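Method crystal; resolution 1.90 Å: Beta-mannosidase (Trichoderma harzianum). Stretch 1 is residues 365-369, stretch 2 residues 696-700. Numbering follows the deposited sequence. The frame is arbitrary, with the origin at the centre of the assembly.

Stretch 1 (365-369) SGITP
Stretch 2 (696-700) LPERQ

A single carbonyl oxygen, that of Pro-697, organises this contact: it accepts the backbone hydrogen bond that joins the two stretches, takes a CA-H contact from the neighbouring residue, and lies within reach of a threonine hydroxyl. Thr-368 N donates to Pro-697 O at 2.8 Å with an N-H...O angle of 145°, short but somewhat bent. Ile-367 CA sits 3.4 Å from Pro-697 O, with an angle of 133° at the hydrogen, which fits a CA-H...O contact. Thr-368 OG1 lies 3.2 Å from Pro-697 O; this would be a weak hydrogen bond, and its proton has another acceptor within reach.

The partners are far apart in sequence, at least 329 residues, and neither stretch forms a strand, so the pairing is a local meeting of loops. The register is set by Ile-367 and Pro-697, whose CA atoms are 4.5 Å apart.

In the first stretch, Gly-366 leaves a helix through a Schellman motif, with phi/psi of 108/9. A CB at these angles would be jammed against the carbonyl O of Ser-365, so the backbone itself calls for glycine. The chain then extends through Ile-367 (-84/129), Thr-368 (-49/133) and Pro-369 (-66/164). The Thr-368 N-H is directed at Pro-697 O, as the 2.8 Å bond between Thr-368 N and Pro-697 O indicates.

The second stretch folds as a type I turn from Leu-696 to Arg-699. Pro-697 (-60/-23) and Glu-698 (-66/-30) occupy its central positions, and Arg-699 N closes it on Leu-696 O at 2.7 Å. Arg-699 follows with positive phi (53/60). The closing bond is accepted by Leu-696 O, whereas Pro-697 O accepts from Thr-368 N.

Side chains pack around this polar centre. Thr-368 points its CA-to-CB bond toward the turn and adopts chi1 m (-47°), bringing Thr-368 OG1 to 3.0 Å from Pro-697 CB, a tight polar-to-carbon approach. The Pro-697 ring is C-gamma exo and its CA-to-CB bond runs sideways; its CA lies 3.8 Å from Gly-366 O.

Ile-367, buried, also has its CA-to-CB bond sideways, with chi1 m (-61°) and chi2 t (173°). Its CD1 reaches 3.9 Å from Arg-699 CG, an apolar contact with the aliphatic part of the arginine. Arg-699 starts toward the first stretch, but with chi1 -145°, chi2 m (-70°), chi3 t (-162°) and chi4 -87° its end leads away, and its guanidinium is hydrogen-bonded elsewhere in the structure. Together the stretches bury 217 Å², both sides summed.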

ATOM      1  N   SER A 365     -40.355  16.830 -43.499  1.00 53.27           N
ATOM      2  CA  SER A 365     -40.720  15.787 -42.567  1.00 53.92           C
ATOM      3  C   SER A 365     -40.876  16.316 -41.126  1.00 55.06           C
ATOM      4  O   SER A 365     -41.426  15.624 -40.268  1.00 55.47           O
ATOM      5  CB  SER A 365     -39.730  14.615 -42.620  1.00 54.97           C
ATOM      6  OG  SER A 365     -38.584  14.828 -41.825  1.00 52.71           O
ATOM      7  N   GLY A 366     -40.426  17.546 -40.880  1.00 52.62           N
ATOM      8  CA  GLY A 366     -40.572  18.183 -39.586  1.00 52.31           C
ATOM      9  C   GLY A 366     -39.282  18.322 -38.790  1.00 50.60           C
ATOM     10  O   GLY A 366     -39.313  18.686 -37.631  1.00 51.00           O
ATOM     11  N   ILE A 367     -38.151  18.037 -39.412  1.00 49.16           N
ATOM     12  CA  ILE A 367     -36.851  18.173 -38.763  1.00 48.12           C
ATOM     13  C   ILE A 367     -36.345  19.609 -38.863  1.00 46.25           C
ATOM     14  O   ILE A 367     -36.305  20.184 -39.939  1.00 48.25           O
ATOM     15  CB  ILE A 367     -35.814  17.207 -39.379  1.00 47.40           C
ATOM     16  CG1 ILE A 367     -36.288  15.767 -39.194  1.00 48.37           C
ATOM     17  CG2 ILE A 367     -34.458  17.377 -38.715  1.00 46.91           C
ATOM     18  CD1 ILE A 367     -35.444  14.721 -39.896  1.00 48.70           C
ATOM     19  N   THR A 368     -35.956  20.178 -37.734  1.00 44.40           N
ATOM     20  CA  THR A 368     -35.270  21.465 -37.707  1.00 44.41           C
ATOM     21  C   THR A 368     -34.083  21.562 -38.682  1.00 43.68           C
ATOM     22  O   THR A 368     -33.218  20.664 -38.719  1.00 43.67           O
ATOM     23  CB  THR A 368     -34.773  21.793 -36.315  1.00 45.10           C
ATOM     24  OG1 THR A 368     -35.823  21.555 -35.374  1.00 45.15           O
ATOM     25  CG2 THR A 368     -34.303  23.254 -36.219  1.00 46.19           C
ATOM     26  N   PRO A 369     -34.027  22.667 -39.447  1.00 43.91           N
ATOM     27  CA  PRO A 369     -32.964  22.956 -40.420  1.00 44.72           C
ATOM     28  C   PRO A 369     -31.636  23.176 -39.727  1.00 44.34           C
ATOM     29  O   PRO A 369     -31.593  23.393 -38.515  1.00 42.47           O
ATOM     30  CB  PRO A 369     -33.406  24.275 -41.089  1.00 44.22           C
ATOM     31  CG  PRO A 369     -34.824  24.431 -40.753  1.00 47.05           C
ATOM     32  CD  PRO A 369     -35.034  23.753 -39.427  1.00 44.83           C
ATOM     33  N   LEU A 696     -38.091  14.222 -31.667  1.00 44.85           N
ATOM     34  CA  LEU A 696     -38.407  15.681 -31.622  1.00 45.38           C
ATOM     35  C   LEU A 696     -37.694  16.381 -32.796  1.00 44.45           C
ATOM     36  O   LEU A 696     -36.940  15.737 -33.504  1.00 43.00           O
ATOM     37  CB  LEU A 696     -38.037  16.260 -30.238  1.00 45.88           C
ATOM     38  CG  LEU A 696     -38.630  15.506 -29.028  1.00 46.70           C
ATOM     39  CD1 LEU A 696     -38.122  16.063 -27.695  1.00 47.04           C
ATOM     40  CD2 LEU A 696     -40.154  15.527 -29.056  1.00 47.95           C
ATOM     41  N   PRO A 697     -37.946  17.686 -33.023  1.00 46.70           N
ATOM     42  CA  PRO A 697     -37.480  18.299 -34.286  1.00 45.80           C
ATOM     43  C   PRO A 697     -35.975  18.262 -34.529  1.00 45.65           C
ATOM     44  O   PRO A 697     -35.549  18.358 -35.657  1.00 43.48           O
ATOM     45  CB  PRO A 697     -37.979  19.754 -34.193  1.00 46.95           C
ATOM     46  CG  PRO A 697     -39.172  19.683 -33.291  1.00 48.10           C
ATOM     47  CD  PRO A 697     -38.794  18.627 -32.257  1.00 47.94           C
ATOM     48  N   GLU A 698     -35.183  18.136 -33.470  1.00 45.72           N
ATOM     49  CA  GLU A 698     -33.749  17.921 -33.571  1.00 43.44           C
ATOM     50  C   GLU A 698     -33.404  16.552 -34.210  1.00 43.26           C
ATOM     51  O   GLU A 698     -32.427  16.442 -34.899  1.00 43.09           O
ATOM     52  CB  GLU A 698     -33.041  18.115 -32.222  1.00 44.12           C
ATOM     53  CG  GLU A 698     -33.415  17.100 -31.167  1.00 43.15           C
ATOM     54  CD  GLU A 698     -34.316  17.637 -30.114  1.00 46.01           C
ATOM     55  OE1 GLU A 698     -35.204  18.477 -30.431  1.00 44.41           O
ATOM     56  OE2 GLU A 698     -34.138  17.228 -28.956  1.00 44.52           O
ATOM     57  N   ARG A 699     -34.247  15.557 -34.022  1.00 42.19           N
ATOM     58  CA  ARG A 699     -34.010  14.229 -34.538  1.00 41.25           C
ATOM     59  C   ARG A 699     -32.623  13.780 -34.080  1.00 39.21           C
ATOM     60  O   ARG A 699     -31.723  13.684 -34.859  1.00 38.33           O
ATOM     61  CB  ARG A 699     -34.126  14.162 -36.059  1.00 41.94           C
ATOM     62  CG  ARG A 699     -34.714  12.861 -36.554  1.00 42.06           C
ATOM     63  CD  ARG A 699     -33.747  11.737 -36.336  1.00 42.89           C
ATOM     64  NE  ARG A 699     -33.993  10.543 -37.100  1.00 43.93           N
ATOM     65  CZ  ARG A 699     -34.786   9.561 -36.724  1.00 43.89           C
ATOM     66  NH1 ARG A 699     -35.498   9.661 -35.634  1.00 45.16           N
ATOM     67  NH2 ARG A 699     -34.871   8.486 -37.466  1.00 45.64           N
ATOM     68  N   GLN A 700     -32.469  13.726 -32.785  1.00 37.86           N
ATOM     69  CA  GLN A 700     -31.214  13.378 -32.149  1.00 37.51           C
ATOM     70  C   GLN A 700     -30.868  11.891 -32.393  1.00 38.02           C
ATOM     71  O   GLN A 700     -31.706  11.045 -32.218  1.00 38.59           O
ATOM     72  CB  GLN A 700     -31.357  13.694 -30.661  1.00 38.10           C
ATOM     73  CG  GLN A 700     -30.094  14.157 -29.935  1.00 37.23           C
ATOM     74  CD  GLN A 700     -29.275  12.990 -29.444  1.00 37.32           C
ATOM     75  OE1 GLN A 700     -29.653  11.862 -29.642  1.00 38.00           O
ATOM     76  NE2 GLN A 700     -28.167  13.269 -28.779  1.00 36.53           N
TER